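Trypsin/chymotrypsin inhibitor (Alocasia macrorrhizos, PDB 5YCZ) inhibits the serine proteases trypsin and alpha-chymotrypsin, as a dimeric Kunitz-type inhibitor with a beta-trefoil fold from giant taro. Local coordinates at residues P40-Q45 with N163-I168; P55-P60 with M77-T82; T73-F78 with H112-A117; P128-I133 with T175-K180. One frame throughout, in Å; residues are numbered along the deposited sequence.

Contact 1 of 4, residues P40-Q45 with N163-I168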
loop_
_atom_site.group_PDB
_atom_site.type_symbol
_atom_site.label_atom_id
_atom_site.label_comp_id
_atom_site.label_asym_id
_atom_site.label_seq_id
_atom_site.Cartn_x
_atom_site.Cartn_y
_atom_site.Cartn_z
ATOM N N PRO A 40 7.449 13.543 -4.852
ATOM C CA PRO A 40 6.413 12.534 -4.592
ATOM C C PRO A 40 5.003 13.068 -4.801
ATOM O O PRO A 40 4.827 14.276 -4.928
ATOM C CB PRO A 40 6.631 12.170 -3.108
ATOM C CG PRO A 40 7.596 13.179 -2.566
ATOM C CD PRO A 40 7.813 14.242 -3.613
ATOM N N LEU A 41 4.029 12.163 -4.865
ATOM C CA LEU A 41 2.631 12.556 -4.836
ATOM C C LEU A 41 2.278 13.096 -3.459
ATOM O O LEU A 41 2.853 12.684 -2.444
ATOM C CB LEU A 41 1.731 11.370 -5.177
ATOM C CG LEU A 41 2.217 10.506 -6.343
ATOM C CD1 LEU A 41 1.193 9.443 -6.622
ATOM C CD2 LEU A 41 2.429 11.358 -7.580
ATOM N N ASN A 42 1.339 14.043 -3.435
ATOM C CA ASN A 42 0.731 14.550 -2.213
ATOM C C ASN A 42 -0.704 14.049 -2.095
ATOM O O ASN A 42 -1.346 13.690 -3.084
ATOM C CB ASN A 42 0.732 16.086 -2.179
ATOM C CG ASN A 42 2.093 16.662 -2.348
ATOM O OD1 ASN A 42 3.049 16.237 -1.698
ATOM N ND2 ASN A 42 2.209 17.633 -3.232
ATOM N N VAL A 43 -1.217 14.055 -0.871
ATOM C CA VAL A 43 -2.621 13.736 -0.648
ATOM C C VAL A 43 -3.474 14.924 -1.069
ATOM O O VAL A 43 -3.218 16.065 -0.667
ATOM C CB VAL A 43 -2.853 13.348 0.816
ATOM C CG1 VAL A 43 -4.299 12.883 1.047
ATOM C CG2 VAL A 43 -1.915 12.207 1.143
ATOM N N ALA A 44 -4.481 14.662 -1.899
ATOM C CA ALA A 44 -5.301 15.706 -2.503
ATOM C C ALA A 44 -6.761 15.279 -2.509
ATOM O O ALA A 44 -7.074 14.089 -2.498
ATOM C CB ALA A 44 -4.856 16.013 -3.940
ATOM N N GLN A 45 -7.660 16.258 -2.538
ATOM C CA GLN A 45 -9.076 15.974 -2.733
ATOM C C GLN A 45 -9.370 15.867 -4.224
ATOM O O GLN A 45 -9.102 16.810 -4.983
ATOM C CB GLN A 45 -9.964 17.056 -2.101
ATOM C CG GLN A 45 -11.439 16.952 -2.497
ATOM C CD GLN A 45 -12.363 17.903 -1.743
ATOM O OE1 GLN A 45 -12.413 19.117 -2.007
ATOM N NE2 GLN A 45 -13.136 17.338 -0.815
ATOM N N ASN A 163 -4.265 21.613 -7.286
ATOM C CA ASN A 163 -4.985 20.651 -6.484
ATOM C C ASN A 163 -5.382 21.247 -5.152
ATOM O O ASN A 163 -4.807 22.236 -4.683
ATOM C CB ASN A 163 -4.154 19.401 -6.267
ATOM C CG ASN A 163 -3.973 18.623 -7.546
ATOM O OD1 ASN A 163 -2.923 18.690 -8.189
ATOM N ND2 ASN A 163 -5.014 17.910 -7.945
ATOM N N VAL A 164 -6.403 20.630 -4.568
ATOM C CA VAL A 164 -6.797 20.875 -3.190
ATOM C C VAL A 164 -6.027 19.899 -2.313
ATOM O O VAL A 164 -6.098 18.682 -2.509
ATOM C CB VAL A 164 -8.306 20.706 -3.022
ATOM C CG1 VAL A 164 -8.679 20.717 -1.579
ATOM C CG2 VAL A 164 -9.017 21.808 -3.789
ATOM N N LEU A 165 -5.249 20.423 -1.384
ATOM C CA LEU A 165 -4.400 19.591 -0.547
ATOM C C LEU A 165 -4.963 19.615 0.871
ATOM O O LEU A 165 -6.011 20.224 1.128
ATOM C CB LEU A 165 -2.936 20.058 -0.629
ATOM C CG LEU A 165 -2.238 19.967 -2.014
ATOM C CD1 LEU A 165 -0.771 19.840 -1.844
ATOM C CD2 LEU A 165 -2.692 18.783 -2.835
ATOM N N LEU A 166 -4.291 18.918 1.788
ATOM C CA LEU A 166 -4.673 18.900 3.199
ATOM C C LEU A 166 -3.607 19.611 4.017
ATOM O O LEU A 166 -2.463 19.158 4.054
ATOM C CB LEU A 166 -4.839 17.474 3.715
ATOM C CG LEU A 166 -5.929 16.611 3.046
ATOM C CD1 LEU A 166 -5.892 15.204 3.642
ATOM C CD2 LEU A 166 -7.316 17.230 3.211
ATOM N N ASN A 167 -3.976 20.706 4.671
ATOM C CA ASN A 167 -3.078 21.399 5.589
ATOM C C ASN A 167 -3.687 21.385 6.982
ATOM O O ASN A 167 -4.735 20.785 7.210
ATOM C CB ASN A 167 -2.800 22.835 5.118
ATOM C CG ASN A 167 -4.041 23.738 5.172
ATOM O OD1 ASN A 167 -5.179 23.273 5.101
ATOM N ND2 ASN A 167 -3.810 25.040 5.236
ATOM N N ILE A 168 -3.016 22.049 7.919
ATOM C CA ILE A 168 -3.555 22.217 9.265
ATOM C C ILE A 168 -4.557 23.358 9.236
ATOM O O ILE A 168 -4.200 24.501 8.935
ATOM C CB ILE A 168 -2.450 22.515 10.292
ATOM C CG1 ILE A 168 -1.441 21.371 10.365
ATOM C CG2 ILE A 168 -3.088 22.793 11.661
ATOM C CD1 ILE A 168 -1.946 20.203 11.191
HETATM O O HOH W 1 -1.931 17.369 1.188
#

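Contact 2 of 4, residues P55-P60 with M77-T82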
loop_
_atom_site.group_PDB
_atom_site.type_symbol
_atom_site.label_atom_id
_atom_site.label_comp_id
_atom_site.label_asym_id
_atom_site.label_seq_id
_atom_site.Cartn_x
_atom_site.Cartn_y
_atom_site.Cartn_z
ATOM N N PRO A 55 -9.144 4.270 -2.419
ATOM C CA PRO A 55 -9.285 3.598 -1.119
ATOM C C PRO A 55 -8.103 3.865 -0.197
ATOM O O PRO A 55 -6.944 3.878 -0.622
ATOM C CB PRO A 55 -9.361 2.112 -1.490
ATOM C CG PRO A 55 -9.659 2.079 -2.953
ATOM C CD PRO A 55 -9.057 3.319 -3.536
ATOM N N LEU A 56 -8.411 4.049 1.080
ATOM C CA LEU A 56 -7.423 4.145 2.135
ATOM C C LEU A 56 -7.517 2.930 3.042
ATOM O O LEU A 56 -8.537 2.238 3.091
ATOM C CB LEU A 56 -7.625 5.417 2.961
ATOM C CG LEU A 56 -7.449 6.710 2.179
ATOM C CD1 LEU A 56 -8.310 7.788 2.763
ATOM C CD2 LEU A 56 -5.992 7.129 2.199
ATOM N N ALA A 57 -6.437 2.677 3.765
ATOM C CA ALA A 57 -6.456 1.690 4.829
ATOM C C ALA A 57 -5.659 2.242 5.996
ATOM O O ALA A 57 -4.734 3.037 5.802
ATOM C CB ALA A 57 -5.897 0.345 4.371
ATOM N N PHE A 58 -6.042 1.826 7.210
ATOM C CA PHE A 58 -5.528 2.384 8.455
ATOM C C PHE A 58 -4.864 1.315 9.305
ATOM O O PHE A 58 -5.275 0.155 9.317
ATOM C CB PHE A 58 -6.632 3.025 9.259
ATOM C CG PHE A 58 -7.463 3.956 8.464
ATOM C CD1 PHE A 58 -7.105 5.288 8.351
ATOM C CD2 PHE A 58 -8.588 3.497 7.795
ATOM C CE1 PHE A 58 -7.868 6.157 7.600
ATOM C CE2 PHE A 58 -9.360 4.348 7.045
ATOM C CZ PHE A 58 -9.005 5.686 6.939
ATOM N N PHE A 59 -3.839 1.740 10.047
ATOM C CA PHE A 59 -2.965 0.832 10.778
ATOM C C PHE A 59 -2.700 1.433 12.151
ATOM O O PHE A 59 -1.805 2.280 12.301
ATOM C CB PHE A 59 -1.665 0.593 10.014
ATOM C CG PHE A 59 -1.882 -0.047 8.683
ATOM C CD1 PHE A 59 -2.181 0.724 7.570
ATOM C CD2 PHE A 59 -1.833 -1.429 8.550
ATOM C CE1 PHE A 59 -2.413 0.120 6.328
ATOM C CE2 PHE A 59 -2.062 -2.048 7.326
ATOM C CZ PHE A 59 -2.345 -1.275 6.209
ATOM N N PRO A 60 -3.465 1.035 13.167
ATOM C CA PRO A 60 -3.240 1.578 14.506
ATOM C C PRO A 60 -1.825 1.269 14.953
ATOM O O PRO A 60 -1.313 0.173 14.721
ATOM C CB PRO A 60 -4.270 0.841 15.363
ATOM C CG PRO A 60 -5.243 0.282 14.401
ATOM C CD PRO A 60 -4.483 -0.022 13.175
ATOM N N MET A 77 -2.548 4.946 4.571
ATOM C CA MET A 77 -1.958 4.797 3.252
ATOM C C MET A 77 -3.029 4.542 2.211
ATOM O O MET A 77 -4.164 4.192 2.539
ATOM C CB MET A 77 -0.901 3.686 3.257
ATOM C CG MET A 77 -1.372 2.291 3.666
ATOM S SD MET A 77 -0.435 0.979 2.833
ATOM C CE MET A 77 1.233 1.389 3.328
ATOM N N PHE A 78 -2.666 4.798 0.957
ATOM C CA PHE A 78 -3.416 4.306 -0.180
ATOM C C PHE A 78 -2.771 2.985 -0.586
ATOM O O PHE A 78 -1.664 2.994 -1.161
ATOM C CB PHE A 78 -3.375 5.294 -1.338
ATOM C CG PHE A 78 -4.059 6.605 -1.074
ATOM C CD1 PHE A 78 -5.382 6.799 -1.441
ATOM C CD2 PHE A 78 -3.359 7.672 -0.514
ATOM C CE1 PHE A 78 -6.011 8.028 -1.230
ATOM C CE2 PHE A 78 -3.980 8.900 -0.299
ATOM C CZ PHE A 78 -5.315 9.077 -0.662
ATOM N N PRO A 79 -3.386 1.857 -0.317
ATOM C CA PRO A 79 -2.668 0.596 -0.604
ATOM C C PRO A 79 -2.720 0.238 -2.082
ATOM O O PRO A 79 -3.315 -0.753 -2.502
ATOM C CB PRO A 79 -3.412 -0.413 0.269
ATOM C CG PRO A 79 -4.783 0.115 0.367
ATOM C CD PRO A 79 -4.724 1.629 0.252
ATOM N N GLU A 80 -2.107 1.064 -2.914
ATOM C CA GLU A 80 -2.068 0.771 -4.336
ATOM C C GLU A 80 -0.704 1.162 -4.867
ATOM O O GLU A 80 0.029 1.921 -4.222
ATOM C CB GLU A 80 -3.174 1.496 -5.122
ATOM C CG GLU A 80 -3.442 2.904 -4.691
ATOM C CD GLU A 80 -4.646 3.487 -5.412
ATOM O OE1 GLU A 80 -4.469 4.022 -6.533
ATOM O OE2 GLU A 80 -5.778 3.394 -4.865
ATOM N N PRO A 81 -0.311 0.636 -6.017
ATOM C CA PRO A 81 0.920 1.103 -6.628
ATOM C C PRO A 81 0.680 2.477 -7.210
ATOM O O PRO A 81 -0.450 2.956 -7.366
ATOM C CB PRO A 81 1.235 0.066 -7.710
ATOM C CG PRO A 81 0.347 -1.073 -7.420
ATOM C CD PRO A 81 -0.885 -0.473 -6.795
ATOM N N THR A 82 1.796 3.078 -7.581
ATOM C CA THR A 82 1.876 4.495 -7.821
ATOM C C THR A 82 2.987 4.690 -8.826
ATOM O O THR A 82 3.865 3.835 -8.967
ATOM C CB THR A 82 2.127 5.195 -6.485
ATOM O OG1 THR A 82 0.890 5.321 -5.773
ATOM C CG2 THR A 82 2.798 6.514 -6.628
#

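Contact 3 of 4, residues T73-F78 with H112-A117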
loop_
_atom_site.group_PDB
_atom_site.type_symbol
_atom_site.label_atom_id
_atom_site.label_comp_id
_atom_site.label_asym_id
_atom_site.label_seq_id
_atom_site.Cartn_x
_atom_site.Cartn_y
_atom_site.Cartn_z
ATOM N N THR A 73 -3.207 6.929 17.939
ATOM C CA THR A 73 -2.433 7.211 16.729
ATOM C C THR A 73 -2.415 6.003 15.800
ATOM O O THR A 73 -2.476 4.848 16.235
ATOM C CB THR A 73 -0.985 7.644 17.041
ATOM O OG1 THR A 73 -0.346 6.726 17.938
ATOM C CG2 THR A 73 -0.932 9.038 17.630
ATOM N N LEU A 74 -2.350 6.294 14.499
ATOM C CA LEU A 74 -2.305 5.272 13.467
ATOM C C LEU A 74 -1.539 5.793 12.267
ATOM O O LEU A 74 -1.220 6.981 12.167
ATOM C CB LEU A 74 -3.702 4.871 13.033
ATOM C CG LEU A 74 -4.575 6.088 12.767
ATOM C CD1 LEU A 74 -4.348 6.618 11.367
ATOM C CD2 LEU A 74 -6.036 5.720 12.936
ATOM N N TYR A 75 -1.320 4.898 11.315
ATOM C CA TYR A 75 -0.801 5.242 10.005
ATOM C C TYR A 75 -1.899 5.117 8.968
ATOM O O TYR A 75 -2.859 4.352 9.130
ATOM C CB TYR A 75 0.344 4.326 9.606
ATOM C CG TYR A 75 1.356 4.184 10.680
ATOM C CD1 TYR A 75 2.055 5.284 11.125
ATOM C CD2 TYR A 75 1.600 2.952 11.270
ATOM C CE1 TYR A 75 2.991 5.167 12.128
ATOM C CE2 TYR A 75 2.531 2.819 12.266
ATOM C CZ TYR A 75 3.232 3.931 12.696
ATOM O OH TYR A 75 4.173 3.831 13.697
ATOM N N ILE A 76 -1.731 5.861 7.884
ATOM C CA ILE A 76 -2.695 5.892 6.798
ATOM C C ILE A 76 -1.939 5.691 5.499
ATOM O O ILE A 76 -0.836 6.220 5.321
ATOM C CB ILE A 76 -3.477 7.225 6.754
ATOM C CG1 ILE A 76 -4.020 7.588 8.133
ATOM C CG2 ILE A 76 -4.616 7.157 5.723
ATOM C CD1 ILE A 76 -4.595 9.006 8.223
ATOM N N MET A 77 -2.548 4.946 4.571
ATOM C CA MET A 77 -1.958 4.797 3.252
ATOM C C MET A 77 -3.029 4.542 2.211
ATOM O O MET A 77 -4.164 4.192 2.539
ATOM C CB MET A 77 -0.901 3.686 3.257
ATOM C CG MET A 77 -1.372 2.291 3.666
ATOM S SD MET A 77 -0.435 0.979 2.833
ATOM C CE MET A 77 1.233 1.389 3.328
ATOM N N PHE A 78 -2.666 4.798 0.957
ATOM C CA PHE A 78 -3.416 4.306 -0.180
ATOM C C PHE A 78 -2.771 2.985 -0.586
ATOM O O PHE A 78 -1.664 2.994 -1.161
ATOM C CB PHE A 78 -3.375 5.294 -1.338
ATOM C CG PHE A 78 -4.059 6.605 -1.074
ATOM C CD1 PHE A 78 -5.382 6.799 -1.441
ATOM C CD2 PHE A 78 -3.359 7.672 -0.514
ATOM C CE1 PHE A 78 -6.011 8.028 -1.230
ATOM C CE2 PHE A 78 -3.980 8.900 -0.299
ATOM C CZ PHE A 78 -5.315 9.077 -0.662
ATOM N N HIS A 112 6.889 11.678 15.387
ATOM C CA HIS A 112 7.028 11.086 14.060
ATOM C C HIS A 112 5.885 11.550 13.174
ATOM O O HIS A 112 4.715 11.379 13.532
ATOM C CB HIS A 112 7.046 9.559 14.136
ATOM C CG HIS A 112 7.661 8.913 12.941
ATOM N ND1 HIS A 112 8.885 9.299 12.441
ATOM C CD2 HIS A 112 7.202 7.943 12.114
ATOM C CE1 HIS A 112 9.160 8.581 11.365
ATOM N NE2 HIS A 112 8.155 7.749 11.145
ATOM N N ASN A 113 6.218 12.091 12.005
ATOM C CA ASN A 113 5.245 12.850 11.222
ATOM C C ASN A 113 4.291 11.991 10.405
ATOM O O ASN A 113 3.414 12.545 9.725
ATOM C CB ASN A 113 5.964 13.813 10.292
ATOM C CG ASN A 113 6.552 14.971 11.030
ATOM O OD1 ASN A 113 7.705 15.366 10.802
ATOM N ND2 ASN A 113 5.768 15.524 11.942
ATOM N N SER A 114 4.427 10.672 10.433
ATOM C CA SER A 114 3.420 9.829 9.811
ATOM C C SER A 114 2.329 9.390 10.792
ATOM O O SER A 114 1.501 8.546 10.439
ATOM C CB SER A 114 4.077 8.605 9.158
ATOM O OG SER A 114 5.170 8.132 9.918
ATOM N N ARG A 115 2.295 9.950 11.998
ATOM C CA ARG A 115 1.313 9.545 12.996
ATOM C C ARG A 115 0.091 10.452 12.919
ATOM O O ARG A 115 0.181 11.663 13.151
ATOM C CB ARG A 115 1.908 9.574 14.399
ATOM C CG ARG A 115 2.787 8.386 14.727
ATOM C CD ARG A 115 3.857 8.812 15.718
ATOM N NE ARG A 115 4.620 7.672 16.195
ATOM C CZ ARG A 115 5.717 7.767 16.940
ATOM N NH1 ARG A 115 6.188 8.953 17.290
ATOM N NH2 ARG A 115 6.357 6.669 17.315
ATOM N N PHE A 116 -1.052 9.856 12.618
ATOM C CA PHE A 116 -2.309 10.575 12.587
ATOM C C PHE A 116 -3.262 9.934 13.590
ATOM O O PHE A 116 -3.082 8.782 13.995
ATOM C CB PHE A 116 -2.910 10.567 11.172
ATOM C CG PHE A 116 -2.030 11.204 10.145
ATOM C CD1 PHE A 116 -0.961 10.502 9.587
ATOM C CD2 PHE A 116 -2.251 12.506 9.744
ATOM C CE1 PHE A 116 -0.135 11.089 8.643
ATOM C CE2 PHE A 116 -1.429 13.105 8.800
ATOM C CZ PHE A 116 -0.372 12.396 8.238
ATOM N N ALA A 117 -4.262 10.706 14.011
ATOM C CA ALA A 117 -5.369 10.183 14.793
ATOM C C ALA A 117 -6.673 10.645 14.167
ATOM O O ALA A 117 -6.708 11.651 13.456
ATOM C CB ALA A 117 -5.301 10.638 16.250
HETATM O O HOH W 2 0.780 7.646 7.979
#

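Contact 4 of 4, residues P128-I133 with T175-K180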
loop_
_atom_site.group_PDB
_atom_site.type_symbol
_atom_site.label_atom_id
_atom_site.label_comp_id
_atom_site.label_asym_id
_atom_site.label_seq_id
_atom_site.Cartn_x
_atom_site.Cartn_y
_atom_site.Cartn_z
ATOM N N PRO A 128 -24.696 12.117 13.016
ATOM C CA PRO A 128 -24.181 10.805 12.566
ATOM C C PRO A 128 -22.783 10.368 13.038
ATOM O O PRO A 128 -22.451 10.362 14.229
ATOM C CB PRO A 128 -24.156 10.959 11.032
ATOM C CG PRO A 128 -24.001 12.423 10.807
ATOM C CD PRO A 128 -24.860 13.032 11.867
ATOM N N ARG A 129 -21.971 9.965 12.067
ATOM C CA ARG A 129 -20.603 9.519 12.307
ATOM C C ARG A 129 -19.663 10.336 11.424
ATOM O O ARG A 129 -19.116 9.821 10.450
ATOM C CB ARG A 129 -20.462 8.014 12.040
ATOM C CG ARG A 129 -21.086 7.129 13.116
ATOM C CD ARG A 129 -21.476 5.759 12.552
ATOM N NE ARG A 129 -22.809 5.751 11.948
ATOM C CZ ARG A 129 -23.910 5.340 12.573
ATOM N NH1 ARG A 129 -23.844 4.902 13.828
ATOM N NH2 ARG A 129 -25.080 5.366 11.941
ATOM N N ASP A 130 -19.487 11.610 11.763
ATOM C CA ASP A 130 -18.495 12.452 11.113
ATOM C C ASP A 130 -17.188 12.396 11.877
ATOM O O ASP A 130 -17.165 12.241 13.101
ATOM C CB ASP A 130 -18.961 13.901 11.029
ATOM C CG ASP A 130 -20.259 14.039 10.293
ATOM O OD1 ASP A 130 -20.887 12.990 10.028
ATOM O OD2 ASP A 130 -20.636 15.190 9.967
ATOM N N TYR A 131 -16.088 12.518 11.143
ATOM C CA TYR A 131 -14.788 12.483 11.777
ATOM C C TYR A 131 -13.892 13.528 11.145
ATOM O O TYR A 131 -14.212 14.136 10.119
ATOM C CB TYR A 131 -14.169 11.087 11.691
ATOM C CG TYR A 131 -15.007 10.012 12.357
ATOM C CD1 TYR A 131 -14.761 9.628 13.673
ATOM C CD2 TYR A 131 -16.050 9.382 11.672
ATOM C CE1 TYR A 131 -15.531 8.650 14.288
ATOM C CE2 TYR A 131 -16.828 8.403 12.284
ATOM C CZ TYR A 131 -16.565 8.047 13.590
ATOM O OH TYR A 131 -17.329 7.085 14.193
ATOM N N GLN A 132 -12.771 13.760 11.804
ATOM C CA GLN A 132 -11.675 14.520 11.238
ATOM C C GLN A 132 -10.382 13.746 11.476
ATOM O O GLN A 132 -10.344 12.780 12.250
ATOM C CB GLN A 132 -11.581 15.909 11.859
ATOM C CG GLN A 132 -12.893 16.588 12.093
ATOM C CD GLN A 132 -12.803 17.519 13.274
ATOM O OE1 GLN A 132 -11.985 17.308 14.177
ATOM N NE2 GLN A 132 -13.631 18.563 13.278
ATOM N N ILE A 133 -9.314 14.176 10.804
ATOM C CA ILE A 133 -7.982 13.619 10.993
ATOM C C ILE A 133 -7.108 14.666 11.654
ATOM O O ILE A 133 -7.114 15.840 11.263
ATOM C CB ILE A 133 -7.369 13.172 9.667
ATOM C CG1 ILE A 133 -8.330 12.186 9.004
ATOM C CG2 ILE A 133 -5.973 12.601 9.905
ATOM C CD1 ILE A 133 -7.664 11.287 8.002
ATOM N N THR A 175 -14.190 17.474 7.338
ATOM C CA THR A 175 -14.874 16.364 7.978
ATOM C C THR A 175 -15.237 15.318 6.939
ATOM O O THR A 175 -15.547 15.643 5.788
ATOM C CB THR A 175 -16.122 16.852 8.700
ATOM O OG1 THR A 175 -16.818 17.781 7.856
ATOM C CG2 THR A 175 -15.718 17.564 9.971
ATOM N N ILE A 176 -15.192 14.049 7.351
ATOM C CA ILE A 176 -15.313 12.937 6.419
ATOM C C ILE A 176 -16.064 11.778 7.061
ATOM O O ILE A 176 -16.132 11.650 8.283
ATOM C CB ILE A 176 -13.930 12.451 5.931
ATOM C CG1 ILE A 176 -13.019 12.194 7.117
ATOM C CG2 ILE A 176 -13.289 13.470 5.012
ATOM C CD1 ILE A 176 -12.283 10.916 7.011
ATOM N N ARG A 177 -16.635 10.927 6.208
ATOM C CA ARG A 177 -17.152 9.622 6.583
ATOM C C ARG A 177 -16.353 8.551 5.854
ATOM O O ARG A 177 -15.755 8.810 4.810
ATOM C CB ARG A 177 -18.628 9.465 6.220
ATOM C CG ARG A 177 -19.496 10.664 6.521
ATOM C CD ARG A 177 -20.952 10.354 6.159
ATOM N NE ARG A 177 -21.745 11.556 5.926
ATOM C CZ ARG A 177 -22.510 12.139 6.849
ATOM N NH1 ARG A 177 -22.581 11.632 8.076
ATOM N NH2 ARG A 177 -23.199 13.235 6.547
ATOM N N PHE A 178 -16.375 7.335 6.389
ATOM C CA PHE A 178 -15.710 6.187 5.785
ATOM C C PHE A 178 -16.724 5.236 5.161
ATOM O O PHE A 178 -17.656 4.787 5.833
ATOM C CB PHE A 178 -14.885 5.452 6.835
ATOM C CG PHE A 178 -13.949 6.338 7.553
ATOM C CD1 PHE A 178 -12.742 6.693 6.981
ATOM C CD2 PHE A 178 -14.292 6.864 8.783
ATOM C CE1 PHE A 178 -11.872 7.535 7.645
ATOM C CE2 PHE A 178 -13.441 7.714 9.454
ATOM C CZ PHE A 178 -12.226 8.050 8.888
ATOM N N VAL A 179 -16.531 4.913 3.888
ATOM C CA VAL A 179 -17.388 3.989 3.159
ATOM C C VAL A 179 -16.556 2.769 2.824
ATOM O O VAL A 179 -15.549 2.872 2.112
ATOM C CB VAL A 179 -17.958 4.632 1.889
ATOM C CG1 VAL A 179 -18.632 3.588 1.036
ATOM C CG2 VAL A 179 -18.942 5.709 2.260
ATOM N N LYS A 180 -16.962 1.619 3.340
ATOM C CA LYS A 180 -16.156 0.425 3.134
ATOM C C LYS A 180 -16.175 0.019 1.665
ATOM O O LYS A 180 -17.087 0.362 0.900
ATOM C CB LYS A 180 -16.648 -0.726 4.016
ATOM C CG LYS A 180 -15.642 -1.867 4.190
ATOM C CD LYS A 180 -16.022 -2.738 5.373
ATOM C CE LYS A 180 -15.479 -4.156 5.253
ATOM N NZ LYS A 180 -13.982 -4.266 5.186
#

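Contact 1 of 4, residues P40-Q45 with N163-I168
V164, Q45 and L165 carry this contact between strands 42-45 and 164-168 of the beta-trefoil. The two strands run at 114° to each other, far from a straight antiparallel pair. One direct hydrogen bond joins them, from Q45 N to V164 O at 2.9 Å. The side chains of Q45 and V164 lie side by side and point the same way. Their closest atoms are Q45 CB and V164 CG1, 3.9 Å apart. Both also rest on L157 of strand 153-159. The amide of Q45 reaches past V164, and its NE2 bonds to G28 O.

L165 reaches the other strand with both methyls. CD2 sits 3.7 Å from A44 CB and also touches V43 O. CD1 lies against CB and ND2 of N42. The amide of N42 is held through OD1 by T100.

Beyond this point the strands diverge, and a water takes over. It lies 2.6 Å from V43 O, to which it probably donates, and accepts from L166 N at 2.9 Å. Next to this link V43 CG1 touches L166 CD1 at 3.8 Å. With one direct bond and one water-mediated link, the backbones are joined directly only at the Q45-V164 end. Apolar side chains therefore do much of the remaining holding.

Contact 2 of 4, residues P55-P60 with M77-T82
A57 and M77 form an antiparallel hydrogen-bonded pair, with A57 N to M77 O at 3.0 Å and M77 N to A57 O at 3.2 Å. The pair joins neighbouring strands 55-60 and 74-77 of the beta-trefoil. L56 and A57 flank the predicted reactive bond; both are buried here, and A57 pairs in the sheet.

After M77 segment 77-82 leaves the sheet. P79 is the centre of an inverse gamma turn, closed by E80 N to F78 O. The turn folds P79 back onto the first strand: its CD lies 3.3 Å from P55 O, and its CG packs on A57 CB. On the same flank F59 CE1 touches M77 CG at 3.6 Å. With CG between the backbone N and the carbonyl carbon (chi1 59°), M77 sets that atom against the ring. Its side chain bends again beyond CG, and the sulfur makes an oblique Met-aromatic contact with F59. E80 OE2 approaches P55 CD, while OE1 forms a salt bridge with R54.

This flank also meets the second subunit. F59 packs on P81 of the neighbouring subunit, and P79 packs on P79 of that subunit.

L56 and F78 point the same way, side by side. W90 meets the F78 ring too. L56 CD2 lies 3.4 Å from the F78 ring centroid and 8° off the ring normal, a CH-pi contact over the middle of one face.

Contact 3 of 4, residues T73-F78 with H112-A117
A single antiparallel bridge between L74 and F116 links the two larger sheets of the beta-trefoil, between strands 74-77 and 116-120. L74 N bonds to F116 O at 2.6 Å, and F116 N returns a bond to L74 O at 2.9 Å. The second bond is nearly straight, at 173°. T73 CA also lies 3.2 Å from F116 O, as a CA-H...O contact.

The two segments then part. A water fills in, accepting from I76 N at 3.1 Å and probably donating to S114 O, 2.7 Å away. S114 O also meets the edge of the Y75 ring, in its plane, 3.4 Å from CD1. A type I turn from H112 to R115 presents this carbonyl.

R115 CG touches Y75 CE1 at 4.1 Å, and the two side chains run side by side. Y75 OH accepts from S106 N, and Y75 touches P81 of the neighbouring subunit. R115 NE forms a salt bridge with E61. NH1 and NH2 bond to backbone carbonyls including those of G110 and A108, which should fix the rotation of the guanidinium. H112 CB covers one of its faces, offset toward the rim.

I76 crosses F116 at about a right angle, with I76 CD1 3.7 Å from F116 CB. I76 also packs on L56 and F58 of strand 55-60. Both I76 and F116 rest on I133 of strand 131-135.

Contact 4 of 4, residues P128-I133 with T175-K180
Y131 meets F178 where strand 131-135 of the six-stranded sheet bridges to strand 176-180 of the four-stranded sheet in the beta-trefoil. Its CB lies near I176 O and F178 CE2. CG comes next, also against F178 CE2. CD2 makes the closest ring contact, 3.8 Å from that atom, and I176 O stands at the ring edge near its plane. The two rings meet obliquely, with planes at 47°. At the tip, OH accepts a hydrogen bond from L5 N. Two backbone bonds make the bridge, Y131 N to I176 O at 3.0 Å and I176 N to Y131 O at 2.9 Å.

D130 OD1 forms a salt bridge with R177 NH1 at 2.9 Å. OD1 stands away from the plane of the guanidinium, so no N-H points at it and the attraction is one of charge. Q132 CG packs on T175 CG2 at 3.7 Å.

Strand 176-180 is an outer strand of its sheet, beside strand 18-22. Strand 131-135 runs between strands 116-120 and 153-159, and Y131 also packs on I118 and K120.

Overall arrangement
The four contacts lie within one beta-trefoil domain. Contacts 2 and 3 are nearest, with centres 11 Å apart. They share M77 and F78, and F59 O to Y75 N is a probable hydrogen bond between them. Along the chain both are nested in the loop closed by contact 1. Contact 4 opens after contact 3 closes, and its segments alternate with those of contact 1. Contacts 1 and 4 are farthest apart, at 18 Å, and do not touch. Contact 1 meets contacts 2 and 3 through V43 on F78, and contacts 3 and 4 also touch. Contacts 3 and 4 bridge the four- and six-stranded sheets. Strand 55-60, which bears the predicted reactive bond, joins them through F58 on F178 and L56 on I76.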